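Local structure of reducing end xylose-releasing exo-oligoxylanase (Paenibacillus barengoltzii G22, 5YXT) at residues 15-20 with 25-30; 74-79 with 371-376; 82-87 with 144-149. The protein probably hydrolyses xylo-oligosaccharides from the reducing end, releasing xylose, as a glycoside hydrolase of family 8 that takes part in xylan degradation. All coordinates share one frame; numbering follows the deposited sequence.

Interaction 1: 15-20 with 25-30; sequences NLLAEY and EAIQRR
Ile-27 reaches out from helix 24-40 and sets its CD1 methyl against the first turn of the short helix 16-20, where Leu-17, Ala-18 and Asn-15 receive it. Ile-27 CD1 lies 3.6 Å from Leu-17 CB. It is 3.9 Å from Ala-18 CB as well, and it also meets the backbone: Ile-27 CD1 comes within 3.4 Å of Ala-18 N. The two branches of the isoleucine divide the work. CG1 stands anti to the carbonyl carbon (chi1 -67°), which, with the chain extended beyond it, carries Ile-27 CD1 forward to the helix turn, while Ile-27 CG2 stays alongside Leu-17, 4.0 Å from Leu-17 CD1. A beta-branched residue suits this place because it offers two apolar arms to one leucine, and the small Ala-18 lets the methyl come close to the main chain.

Asn-15 both borders the methyl through OD1 and, as the N-cap of helix 16-20, positions the turn. Its CG is anti to the backbone N (chi1 -179°), folding the amide back over the turn, where Asn-15 OD1 accepts the N-H of Ala-18 N at 3.1 Å in a nearly straight bond (165°). The donor lies well above the carbonyl plane of the amide. A leucine in its place would probably leave the Ala-18 N-H without its capping acceptor and the start of the short helix less firmly fixed under the isoleucine methyl.

Farther out, Leu-17 packs on Val-341 and Trp-345 of helix 335-345 and on Leu-366 and Leu-369 of helix 355-369, and Ile-27 touches Ser-370. The contact thus joins two consecutive helices of the N-terminal region beside the C-terminal ones. Contact between the two segments is purely van der Waals; the polar groups beside the methyl, Ala-18 N-H and Asn-15 OD1, are paired with each other, so the methyl can probably lie there at little cost.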
ATOM      1  N   ASN C  15      13.774 -19.100   0.142  1.00 24.61           N
ATOM      2  CA  ASN C  15      13.818 -18.884   1.590  1.00 24.47           C
ATOM      3  C   ASN C  15      13.272 -17.479   1.799  1.00 23.79           C
ATOM      4  O   ASN C  15      14.021 -16.502   1.825  1.00 20.49           O
ATOM      5  CB  ASN C  15      15.227 -19.038   2.158  1.00 26.69           C
ATOM      6  CG  ASN C  15      15.278 -18.839   3.672  1.00 25.90           C
ATOM      7  OD1 ASN C  15      14.387 -18.218   4.265  1.00 21.22           O
ATOM      8  ND2 ASN C  15      16.330 -19.357   4.304  1.00 21.84           N
ATOM      9  N   LEU C  16      11.945 -17.392   1.935  1.00 17.56           N
ATOM     10  CA  LEU C  16      11.279 -16.094   1.945  1.00 20.00           C
ATOM     11  C   LEU C  16      11.734 -15.241   3.125  1.00 17.92           C
ATOM     12  O   LEU C  16      11.910 -14.029   2.981  1.00 19.97           O
ATOM     13  CB  LEU C  16       9.761 -16.283   1.971  1.00 18.63           C
ATOM     14  CG  LEU C  16       8.989 -15.016   1.583  1.00 21.19           C
ATOM     15  CD1 LEU C  16       9.481 -14.505   0.250  1.00 26.85           C
ATOM     16  CD2 LEU C  16       7.464 -15.215   1.558  1.00 20.67           C
ATOM     17  N   LEU C  17      11.927 -15.851   4.298  1.00 16.56           N
ATOM     18  CA  LEU C  17      12.380 -15.081   5.456  1.00 17.51           C
ATOM     19  C   LEU C  17      13.725 -14.417   5.176  1.00 21.00           C
ATOM     20  O   LEU C  17      13.922 -13.236   5.484  1.00 21.89           O
ATOM     21  CB  LEU C  17      12.475 -15.984   6.682  1.00 16.18           C
ATOM     22  CG  LEU C  17      11.132 -16.449   7.250  1.00 18.43           C
ATOM     23  CD1 LEU C  17      11.279 -17.628   8.209  1.00 18.16           C
ATOM     24  CD2 LEU C  17      10.437 -15.294   7.923  1.00 19.61           C
ATOM     25  N   ALA C  18      14.653 -15.159   4.570  1.00 19.82           N
ATOM     26  CA  ALA C  18      15.952 -14.579   4.246  1.00 22.20           C
ATOM     27  C   ALA C  18      15.815 -13.499   3.185  1.00 22.13           C
ATOM     28  O   ALA C  18      16.469 -12.455   3.269  1.00 24.26           O
ATOM     29  CB  ALA C  18      16.916 -15.669   3.787  1.00 23.05           C
ATOM     30  N   GLU C  19      14.978 -13.742   2.172  1.00 22.72           N
ATOM     31  CA  GLU C  19      14.678 -12.712   1.186  1.00 22.20           C
ATOM     32  C   GLU C  19      14.227 -11.436   1.861  1.00 25.00           C
ATOM     33  O   GLU C  19      14.666 -10.337   1.498  1.00 24.34           O
ATOM     34  CB  GLU C  19      13.591 -13.206   0.236  1.00 27.33           C
ATOM     35  CG  GLU C  19      13.972 -14.374  -0.641  1.00 32.41           C
ATOM     36  CD  GLU C  19      13.207 -14.354  -1.952  1.00 37.75           C
ATOM     37  OE1 GLU C  19      12.082 -13.812  -1.965  1.00 38.30           O
ATOM     38  OE2 GLU C  19      13.723 -14.886  -2.962  1.00 45.60           O
ATOM     39  N   TYR C  20      13.358 -11.576   2.854  1.00 22.02           N
ATOM     40  CA  TYR C  20      12.735 -10.466   3.548  1.00 23.97           C
ATOM     41  C   TYR C  20      13.672  -9.775   4.531  1.00 22.62           C
ATOM     42  O   TYR C  20      13.311  -8.718   5.053  1.00 23.08           O
ATOM     43  CB  TYR C  20      11.493 -10.965   4.291  1.00 21.34           C
ATOM     44  CG  TYR C  20      10.245 -11.095   3.435  1.00 23.29           C
ATOM     45  CD1 TYR C  20      10.316 -11.084   2.039  1.00 22.76           C
ATOM     46  CD2 TYR C  20       8.993 -11.242   4.029  1.00 22.43           C
ATOM     47  CE1 TYR C  20       9.165 -11.199   1.263  1.00 25.21           C
ATOM     48  CE2 TYR C  20       7.839 -11.360   3.262  1.00 21.84           C
ATOM     49  CZ  TYR C  20       7.927 -11.340   1.892  1.00 22.30           C
ATOM     50  OH  TYR C  20       6.767 -11.460   1.162  1.00 25.08           O
ATOM     51  N   GLU C  25      21.023 -17.321   9.976  1.00 29.22           N
ATOM     52  CA  GLU C  25      21.284 -18.002  11.240  1.00 27.93           C
ATOM     53  C   GLU C  25      20.061 -17.975  12.152  1.00 24.46           C
ATOM     54  O   GLU C  25      19.675 -19.005  12.715  1.00 23.63           O
ATOM     55  N   ALA C  26      19.437 -16.803  12.317  1.00 23.81           N
ATOM     56  CA  ALA C  26      18.267 -16.720  13.189  1.00 22.40           C
ATOM     57  C   ALA C  26      17.107 -17.545  12.651  1.00 21.31           C
ATOM     58  O   ALA C  26      16.308 -18.075  13.430  1.00 20.53           O
ATOM     59  CB  ALA C  26      17.825 -15.266  13.370  1.00 26.95           C
ATOM     60  N   ILE C  27      16.981 -17.644  11.329  1.00 21.50           N
ATOM     61  CA  ILE C  27      15.917 -18.456  10.743  1.00 22.22           C
ATOM     62  C   ILE C  27      16.104 -19.922  11.121  1.00 23.93           C
ATOM     63  O   ILE C  27      15.172 -20.588  11.594  1.00 19.53           O
ATOM     64  CB  ILE C  27      15.879 -18.254   9.217  1.00 21.57           C
ATOM     65  CG1 ILE C  27      15.445 -16.828   8.876  1.00 22.33           C
ATOM     66  CG2 ILE C  27      14.958 -19.255   8.545  1.00 20.40           C
ATOM     67  CD1 ILE C  27      15.939 -16.354   7.531  1.00 22.69           C
ATOM     68  N   GLN C  28      17.326 -20.435  10.948  1.00 22.44           N
ATOM     69  CA  GLN C  28      17.623 -21.819  11.297  1.00 23.78           C
ATOM     70  C   GLN C  28      17.375 -22.091  12.777  1.00 24.72           C
ATOM     71  O   GLN C  28      16.858 -23.155  13.140  1.00 23.10           O
ATOM     72  CB  GLN C  28      19.075 -22.144  10.933  1.00 29.75           C
ATOM     73  CG  GLN C  28      19.279 -22.548   9.485  1.00 30.27           C
ATOM     74  CD  GLN C  28      18.489 -23.792   9.118  1.00 35.27           C
ATOM     75  OE1 GLN C  28      17.871 -23.860   8.054  1.00 34.09           O
ATOM     76  NE2 GLN C  28      18.499 -24.781  10.005  1.00 35.61           N
ATOM     77  N   ARG C  29      17.756 -21.152  13.651  1.00 25.15           N
ATOM     78  CA  ARG C  29      17.556 -21.358  15.083  1.00 21.44           C
ATOM     79  C   ARG C  29      16.074 -21.358  15.436  1.00 20.18           C
ATOM     80  O   ARG C  29      15.633 -22.149  16.268  1.00 21.29           O
ATOM     81  CB  ARG C  29      18.296 -20.286  15.885  1.00 23.31           C
ATOM     82  N   ARG C  30      15.289 -20.482  14.807  1.00 21.38           N
ATOM     83  CA  ARG C  30      13.850 -20.471  15.055  1.00 22.43           C
ATOM     84  C   ARG C  30      13.209 -21.796  14.662  1.00 20.12           C
ATOM     85  O   ARG C  30      12.383 -22.343  15.403  1.00 21.30           O
ATOM     86  CB  ARG C  30      13.198 -19.318  14.300  1.00 24.49           C
ATOM     87  CG  ARG C  30      11.753 -19.056  14.698  1.00 28.63           C
ATOM     88  CD  ARG C  30      11.620 -18.651  16.164  1.00 27.58           C
ATOM     89  NE  ARG C  30      11.985 -17.254  16.360  1.00 31.61           N
ATOM     90  CZ  ARG C  30      11.250 -16.221  15.965  1.00 30.37           C
ATOM     91  NH1 ARG C  30      10.089 -16.427  15.358  1.00 27.08           N
ATOM     92  NH2 ARG C  30      11.677 -14.981  16.181  1.00 31.05           N
TER

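Interaction 2: 74-79 with 371-376; sequences GMMMAV and GNYRIW
Met-76 of helix 68-80 lays its thioether against the phenol end of Tyr-373, in the segment after helix 355-369. This is a Met-aromatic contact: Met-76 SD is 5.3 Å from the Tyr-373 ring centroid and 66° off the ring normal, an oblique approach. Met-76 CG lies 3.7 Å from Tyr-373 OH and 4.0 Å from Tyr-373 CE1. With CG anti to the backbone N (chi1 -176°) and the side chain bent beyond it, Met-76 crosses the tyrosine at about a right angle. A flexible thioether can follow the ring in this way. Val-79 and Trp-376 also pack beside each other, both touching Phe-138 of helix 126-143; Trp-376 NE1 stays 4.2 Å from Val-79 O, which is not a bond.

The polar link between the two runs through Gln-80, just after 74-79: its OE1 accepts from Trp-376 NE1 and its NE2 bonds to Arg-374 O. Within 371-376, Arg-374 NE donates to Gly-371 O at 2.8 Å in a bent bond (135°). Gly-371, at positive phi, closes helix 355-369 with a Schellman motif, a conformation easy for a residue without a side chain.

Dispersion and the sulfur's polarisability probably contribute to holding helix 68-80 against 371-376, and Gln-80 adds hydrogen bonds between the same two elements.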
ATOM      1  N   GLY C  74       1.863 -34.650  11.451  1.00 15.92           N
ATOM      2  CA  GLY C  74       3.102 -35.015  12.113  1.00 16.44           C
ATOM      3  C   GLY C  74       4.035 -35.768  11.192  1.00 15.18           C
ATOM      4  O   GLY C  74       5.247 -35.539  11.196  1.00 16.22           O
ATOM      5  N   MET C  75       3.488 -36.673  10.385  1.00 14.28           N
ATOM      6  CA  MET C  75       4.339 -37.383   9.441  1.00 15.68           C
ATOM      7  C   MET C  75       4.907 -36.427   8.398  1.00 14.55           C
ATOM      8  O   MET C  75       6.078 -36.542   8.023  1.00 13.42           O
ATOM      9  CB  MET C  75       3.566 -38.522   8.785  1.00 15.84           C
ATOM     10  CG  MET C  75       3.447 -39.739   9.677  1.00 14.90           C
ATOM     11  SD  MET C  75       2.121 -40.826   9.159  1.00 16.55           S
ATOM     12  CE  MET C  75       2.787 -41.379   7.585  1.00 16.50           C
ATOM     13  N   MET C  76       4.108 -35.455   7.937  1.00 13.84           N
ATOM     14  CA  MET C  76       4.646 -34.516   6.957  1.00 12.11           C
ATOM     15  C   MET C  76       5.737 -33.645   7.569  1.00 13.82           C
ATOM     16  O   MET C  76       6.779 -33.426   6.941  1.00 14.01           O
ATOM     17  CB  MET C  76       3.539 -33.646   6.349  1.00 13.06           C
ATOM     18  CG  MET C  76       4.091 -32.703   5.232  1.00 14.39           C
ATOM     19  SD  MET C  76       4.783 -33.558   3.765  1.00 16.42           S
ATOM     20  CE  MET C  76       3.291 -33.943   2.851  1.00 18.60           C
ATOM     21  N   MET C  77       5.531 -33.141   8.796  1.00 13.69           N
ATOM     22  CA  MET C  77       6.603 -32.393   9.457  1.00 14.60           C
ATOM     23  C   MET C  77       7.852 -33.253   9.636  1.00 15.20           C
ATOM     24  O   MET C  77       8.974 -32.776   9.432  1.00 13.96           O
ATOM     25  CB  MET C  77       6.152 -31.832  10.821  1.00 16.23           C
ATOM     26  CG  MET C  77       5.058 -30.753  10.819  1.00 20.00           C
ATOM     27  SD  MET C  77       3.921 -31.036  12.204  1.00 25.55           S
ATOM     28  CE  MET C  77       4.265 -29.844  13.475  1.00 29.19           C
ATOM     29  N   ALA C  78       7.676 -34.518  10.019  1.00 15.04           N
ATOM     30  CA  ALA C  78       8.831 -35.379  10.298  1.00 15.94           C
ATOM     31  C   ALA C  78       9.643 -35.670   9.028  1.00 17.34           C
ATOM     32  O   ALA C  78      10.881 -35.673   9.060  1.00 17.44           O
ATOM     33  CB  ALA C  78       8.365 -36.679  10.959  1.00 15.41           C
ATOM     34  N   VAL C  79       8.973 -35.868   7.893  1.00 16.16           N
ATOM     35  CA  VAL C  79       9.726 -36.140   6.675  1.00 14.14           C
ATOM     36  C   VAL C  79      10.341 -34.857   6.119  1.00 17.32           C
ATOM     37  O   VAL C  79      11.440 -34.890   5.555  1.00 18.74           O
ATOM     38  CB  VAL C  79       8.844 -36.872   5.640  1.00 16.86           C
ATOM     39  CG1 VAL C  79       7.644 -36.037   5.234  1.00 15.26           C
ATOM     40  CG2 VAL C  79       9.680 -37.320   4.401  1.00 17.33           C
ATOM     41  N   GLY C 371      12.042 -22.072   3.247  1.00 18.24           N
ATOM     42  CA  GLY C 371      12.506 -22.868   2.128  1.00 21.76           C
ATOM     43  C   GLY C 371      12.702 -24.329   2.446  1.00 22.67           C
ATOM     44  O   GLY C 371      13.522 -24.993   1.800  1.00 21.10           O
ATOM     45  N   ASN C 372      11.942 -24.859   3.409  1.00 18.43           N
ATOM     46  CA  ASN C 372      12.136 -26.208   3.926  1.00 16.34           C
ATOM     47  C   ASN C 372      10.888 -27.081   3.827  1.00 18.86           C
ATOM     48  O   ASN C 372      10.840 -28.148   4.449  1.00 17.32           O
ATOM     49  CB  ASN C 372      12.623 -26.131   5.377  1.00 17.05           C
ATOM     50  CG  ASN C 372      14.075 -25.685   5.455  1.00 23.08           C
ATOM     51  OD1 ASN C 372      14.941 -26.328   4.867  1.00 24.41           O
ATOM     52  ND2 ASN C 372      14.340 -24.572   6.143  1.00 19.88           N
ATOM     53  N   TYR C 373       9.888 -26.664   3.061  1.00 15.36           N
ATOM     54  CA  TYR C 373       8.703 -27.470   2.772  1.00 15.53           C
ATOM     55  C   TYR C 373       8.826 -27.828   1.288  1.00 14.78           C
ATOM     56  O   TYR C 373       8.387 -27.075   0.414  1.00 15.43           O
ATOM     57  CB  TYR C 373       7.430 -26.680   3.099  1.00 13.95           C
ATOM     58  CG  TYR C 373       6.161 -27.488   3.286  1.00 15.70           C
ATOM     59  CD1 TYR C 373       6.039 -28.775   2.785  1.00 15.74           C
ATOM     60  CD2 TYR C 373       5.080 -26.949   3.974  1.00 18.03           C
ATOM     61  CE1 TYR C 373       4.869 -29.496   2.951  1.00 18.62           C
ATOM     62  CE2 TYR C 373       3.911 -27.663   4.158  1.00 17.24           C
ATOM     63  CZ  TYR C 373       3.803 -28.931   3.634  1.00 20.17           C
ATOM     64  OH  TYR C 373       2.624 -29.632   3.816  1.00 18.89           O
ATOM     65  N   ARG C 374       9.445 -28.973   1.012  1.00 15.04           N
ATOM     66  CA  ARG C 374       9.938 -29.306  -0.316  1.00 17.69           C
ATOM     67  C   ARG C 374       9.273 -30.542  -0.901  1.00 17.63           C
ATOM     68  O   ARG C 374       8.671 -31.355  -0.195  1.00 17.56           O
ATOM     69  CB  ARG C 374      11.444 -29.548  -0.291  1.00 16.14           C
ATOM     70  CG  ARG C 374      12.192 -28.396   0.314  1.00 19.48           C
ATOM     71  CD  ARG C 374      13.668 -28.545   0.098  1.00 21.41           C
ATOM     72  NE  ARG C 374      14.384 -27.404   0.640  1.00 20.07           N
ATOM     73  CZ  ARG C 374      15.547 -26.976   0.165  1.00 28.27           C
ATOM     74  NH1 ARG C 374      16.113 -27.600  -0.865  1.00 28.42           N
ATOM     75  NH2 ARG C 374      16.134 -25.924   0.720  1.00 25.67           N
ATOM     76  N   ILE C 375       9.421 -30.665  -2.222  1.00 18.43           N
ATOM     77  CA  ILE C 375       9.027 -31.852  -2.965  1.00 17.92           C
ATOM     78  C   ILE C 375      10.227 -32.786  -2.978  1.00 20.18           C
ATOM     79  O   ILE C 375      11.272 -32.469  -3.554  1.00 20.31           O
ATOM     80  CB  ILE C 375       8.582 -31.514  -4.392  1.00 17.34           C
ATOM     81  CG1 ILE C 375       7.360 -30.593  -4.363  1.00 17.50           C
ATOM     82  CG2 ILE C 375       8.288 -32.789  -5.160  1.00 18.51           C
ATOM     83  CD1 ILE C 375       7.076 -29.887  -5.693  1.00 16.03           C
ATOM     84  N   TRP C 376      10.083 -33.929  -2.327  1.00 18.80           N
ATOM     85  CA  TRP C 376      11.169 -34.890  -2.218  1.00 19.35           C
ATOM     86  C   TRP C 376      11.043 -35.866  -3.378  1.00 19.81           C
ATOM     87  O   TRP C 376      10.091 -36.650  -3.438  1.00 17.22           O
ATOM     88  CB  TRP C 376      11.126 -35.568  -0.854  1.00 16.99           C
ATOM     89  CG  TRP C 376      11.450 -34.563   0.162  1.00 18.93           C
ATOM     90  CD1 TRP C 376      10.578 -33.928   1.001  1.00 19.08           C
ATOM     91  CD2 TRP C 376      12.730 -33.977   0.388  1.00 16.86           C
ATOM     92  NE1 TRP C 376      11.254 -33.006   1.769  1.00 18.54           N
ATOM     93  CE2 TRP C 376      12.579 -33.022   1.414  1.00 20.17           C
ATOM     94  CE3 TRP C 376      14.003 -34.190  -0.152  1.00 21.33           C
ATOM     95  CZ2 TRP C 376      13.654 -32.264   1.898  1.00 18.96           C
ATOM     96  CZ3 TRP C 376      15.062 -33.442   0.326  1.00 22.08           C
ATOM     97  CH2 TRP C 376      14.883 -32.494   1.348  1.00 21.80           C
TER

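Interaction 3: 82-87 with 144-149; sequences DRQDVF and GDREAP
Gln-84 and Gly-144 bring the two backbones no nearer than 10.6 Å between Gln-84 CA and Gly-144 CA, so side chains and a water must span the distance. Gln-84 lies in the first turn of helix 84-98, just after Arg-83 at the N-cap position. Gly-144 follows helix 126-143 and leaves helical geometry with positive phi, at backbone angles where a CB would collide with the carbonyl O of the residue before.

Gln-84 suits the gap by its length: CG is anti to the backbone N (chi1 -170°) and the chain continues extended, which delivers OE1 to the guanidinium edge of Arg-146. Arg-146 NH2 lies 2.6 Å from Gln-84 OE1 in what is modelled as a bent hydrogen bond (133°); its exact geometry is doubtful because NH2 is crowded. The amide and guanidinium planes stand 72° apart. A water 2.8 Å from Gln-84 OE1 and 2.7 Å from Gly-144 O bridges the amide to the loop backbone.

Tyr-152 OH is also hydrogen-bonded to Gln-84 OE1, so this one oxygen gathers several partners, while Asp-88 forms a salt bridge with Arg-146 NH2. The positive charge is thus probably balanced mainly by Asp-88, leaving the neutral glutamine to add polar, water-assisted bonding between helix 84-98 and the surface loop.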
ATOM      1  N   ASP C  82      13.360 -34.346   8.369  1.00 22.02           N
ATOM      2  CA  ASP C  82      14.334 -35.446   8.311  1.00 22.76           C
ATOM      3  C   ASP C  82      14.490 -36.142   9.666  1.00 25.61           C
ATOM      4  O   ASP C  82      15.599 -36.296  10.183  1.00 28.68           O
ATOM      5  CB  ASP C  82      15.694 -34.964   7.799  1.00 20.48           C
ATOM      6  CG  ASP C  82      16.530 -36.081   7.230  1.00 28.43           C
ATOM      7  OD1 ASP C  82      16.032 -37.224   7.162  1.00 29.05           O
ATOM      8  OD2 ASP C  82      17.695 -35.819   6.859  1.00 32.69           O
ATOM      9  N   ARG C  83      13.369 -36.569  10.247  1.00 21.87           N
ATOM     10  CA  ARG C  83      13.403 -37.406  11.449  1.00 21.15           C
ATOM     11  C   ARG C  83      12.539 -38.635  11.213  1.00 23.56           C
ATOM     12  O   ARG C  83      11.335 -38.654  11.502  1.00 18.43           O
ATOM     13  CB  ARG C  83      12.979 -36.631  12.682  1.00 25.18           C
ATOM     14  CG  ARG C  83      14.177 -35.908  13.308  1.00 32.28           C
ATOM     15  CD  ARG C  83      13.814 -34.496  13.664  1.00 35.31           C
ATOM     16  NE  ARG C  83      14.758 -33.791  14.551  1.00 45.11           N
ATOM     17  CZ  ARG C  83      15.967 -33.338  14.202  1.00 41.45           C
ATOM     18  NH1 ARG C  83      16.421 -33.480  12.954  1.00 40.81           N
ATOM     19  NH2 ARG C  83      16.714 -32.706  15.108  1.00 41.77           N
ATOM     20  N   GLN C  84      13.185 -39.682  10.697  1.00 23.40           N
ATOM     21  CA  GLN C  84      12.485 -40.919  10.376  1.00 20.73           C
ATOM     22  C   GLN C  84      11.969 -41.613  11.624  1.00 21.13           C
ATOM     23  O   GLN C  84      10.926 -42.271  11.574  1.00 21.28           O
ATOM     24  CB  GLN C  84      13.412 -41.853   9.596  1.00 19.77           C
ATOM     25  CG  GLN C  84      12.691 -43.051   9.011  1.00 24.69           C
ATOM     26  CD  GLN C  84      13.583 -43.858   8.087  1.00 28.61           C
ATOM     27  OE1 GLN C  84      13.118 -44.729   7.348  1.00 32.69           O
ATOM     28  NE2 GLN C  84      14.870 -43.571   8.123  1.00 20.59           N
ATOM     29  N   ASP C  85      12.686 -41.486  12.749  1.00 21.70           N
ATOM     30  CA  ASP C  85      12.235 -42.132  13.973  1.00 23.63           C
ATOM     31  C   ASP C  85      10.865 -41.614  14.399  1.00 19.84           C
ATOM     32  O   ASP C  85       9.976 -42.402  14.738  1.00 22.93           O
ATOM     33  CB  ASP C  85      13.275 -41.946  15.087  1.00 27.50           C
ATOM     34  CG  ASP C  85      13.645 -40.484  15.330  1.00 33.06           C
ATOM     35  OD1 ASP C  85      13.694 -39.677  14.361  1.00 33.12           O
ATOM     36  OD2 ASP C  85      13.897 -40.146  16.513  1.00 37.89           O
ATOM     37  N   VAL C  86      10.665 -40.293  14.381  1.00 20.41           N
ATOM     38  CA  VAL C  86       9.349 -39.744  14.714  1.00 19.06           C
ATOM     39  C   VAL C  86       8.317 -40.168  13.673  1.00 15.83           C
ATOM     40  O   VAL C  86       7.214 -40.605  14.011  1.00 17.46           O
ATOM     41  CB  VAL C  86       9.415 -38.211  14.840  1.00 21.33           C
ATOM     42  CG1 VAL C  86       8.001 -37.624  14.897  1.00 19.97           C
ATOM     43  CG2 VAL C  86      10.214 -37.812  16.065  1.00 23.07           C
ATOM     44  N   PHE C  87       8.673 -40.059  12.394  1.00 17.11           N
ATOM     45  CA  PHE C  87       7.789 -40.499  11.319  1.00 16.16           C
ATOM     46  C   PHE C  87       7.305 -41.926  11.541  1.00 17.32           C
ATOM     47  O   PHE C  87       6.101 -42.195  11.489  1.00 17.41           O
ATOM     48  CB  PHE C  87       8.514 -40.374   9.976  1.00 17.48           C
ATOM     49  CG  PHE C  87       7.631 -40.645   8.783  1.00 17.81           C
ATOM     50  CD1 PHE C  87       7.300 -41.937   8.430  1.00 15.06           C
ATOM     51  CD2 PHE C  87       7.121 -39.589   8.022  1.00 17.61           C
ATOM     52  CE1 PHE C  87       6.471 -42.194   7.335  1.00 17.02           C
ATOM     53  CE2 PHE C  87       6.309 -39.839   6.926  1.00 15.96           C
ATOM     54  CZ  PHE C  87       5.981 -41.143   6.585  1.00 15.39           C
ATOM     55  N   GLY C 144      13.749 -44.396   1.594  1.00 24.55           N
ATOM     56  CA  GLY C 144      13.619 -45.723   1.039  1.00 23.54           C
ATOM     57  C   GLY C 144      12.618 -46.569   1.795  1.00 28.20           C
ATOM     58  O   GLY C 144      12.538 -46.504   3.028  1.00 26.69           O
ATOM     59  N   ASP C 145      11.844 -47.362   1.058  1.00 24.11           N
ATOM     60  CA  ASP C 145      10.917 -48.291   1.682  1.00 27.29           C
ATOM     61  C   ASP C 145      11.671 -49.236   2.605  1.00 30.53           C
ATOM     62  O   ASP C 145      12.814 -49.615   2.338  1.00 29.12           O
ATOM     63  CB  ASP C 145      10.167 -49.093   0.614  1.00 28.45           C
ATOM     64  CG  ASP C 145       8.966 -48.355   0.065  1.00 27.40           C
ATOM     65  OD1 ASP C 145       8.969 -47.111   0.123  1.00 24.04           O
ATOM     66  OD2 ASP C 145       8.023 -49.023  -0.421  1.00 30.08           O
ATOM     67  N   ARG C 146      11.029 -49.592   3.711  1.00 29.49           N
ATOM     68  CA  ARG C 146      11.489 -50.678   4.561  1.00 30.86           C
ATOM     69  C   ARG C 146      10.415 -51.755   4.534  1.00 30.75           C
ATOM     70  O   ARG C 146       9.557 -51.743   3.649  1.00 29.62           O
ATOM     71  CB  ARG C 146      11.750 -50.171   5.975  1.00 31.24           C
ATOM     72  CG  ARG C 146      12.958 -50.762   6.654  1.00 41.47           C
ATOM     73  CD  ARG C 146      13.088 -50.114   8.009  1.00 38.74           C
ATOM     74  NE  ARG C 146      12.802 -48.697   7.869  1.00 37.68           N
ATOM     75  CZ  ARG C 146      12.102 -47.978   8.731  1.00 31.58           C
ATOM     76  NH1 ARG C 146      11.606 -48.529   9.831  1.00 32.13           N
ATOM     77  NH2 ARG C 146      11.907 -46.692   8.487  1.00 39.03           N
ATOM     78  N   GLU C 147      10.423 -52.674   5.492  1.00 30.26           N
ATOM     79  CA  GLU C 147       9.449 -53.755   5.467  1.00 30.17           C
ATOM     80  C   GLU C 147       8.126 -53.323   6.093  1.00 28.79           C
ATOM     81  O   GLU C 147       8.085 -52.456   6.971  1.00 28.81           O
ATOM     82  CB  GLU C 147       9.998 -54.985   6.186  1.00 32.71           C
ATOM     83  CG  GLU C 147       9.412 -56.286   5.682  1.00 34.35           C
ATOM     84  CD  GLU C 147       9.211 -56.313   4.175  1.00 35.25           C
ATOM     85  OE1 GLU C 147      10.149 -56.692   3.435  1.00 35.42           O
ATOM     86  OE2 GLU C 147       8.103 -55.950   3.729  1.00 35.78           O
ATOM     87  N   ALA C 148       7.048 -53.956   5.635  1.00 26.63           N
ATOM     88  CA  ALA C 148       5.701 -53.576   6.032  1.00 26.50           C
ATOM     89  C   ALA C 148       5.592 -53.520   7.554  1.00 29.43           C
ATOM     90  O   ALA C 148       6.204 -54.342   8.250  1.00 28.49           O
ATOM     91  CB  ALA C 148       4.682 -54.570   5.467  1.00 25.46           C
ATOM     92  N   PRO C 149       4.841 -52.558   8.110  1.00 27.36           N
ATOM     93  CA  PRO C 149       4.086 -51.553   7.345  1.00 24.47           C
ATOM     94  C   PRO C 149       4.889 -50.316   6.936  1.00 23.49           C
ATOM     95  O   PRO C 149       4.297 -49.310   6.524  1.00 22.52           O
ATOM     96  CB  PRO C 149       2.973 -51.156   8.311  1.00 24.50           C
ATOM     97  CG  PRO C 149       3.597 -51.317   9.683  1.00 28.04           C
ATOM     98  CD  PRO C 149       4.578 -52.473   9.562  1.00 28.23           C
TER
HETATM   99  O   HOH W   1      14.071 -46.460   5.296  1.00 30.30           O

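Overall arrangement
Interaction 2 is the buried contact of the three, interaction 1 is partly buried, and interaction 3 lies at the surface. Their chemistry follows that order only in part: interactions 1 and 2 both rely on apolar packing, aliphatic in the first and sulfur-aromatic in the second, whereas interaction 3 uses polar groups and a water. Helix 355-369 connects the first two, supporting Leu-17 in one and Met-76 in the other, and Gln-28 packs on Asn-372 between them. Interactions 2 and 3 lie on successive helices, 68-80 and 84-98, which meet where Phe-87 packs on Val-79. Interactions 1 and 3 do not touch, their centres being about 28 Å apart.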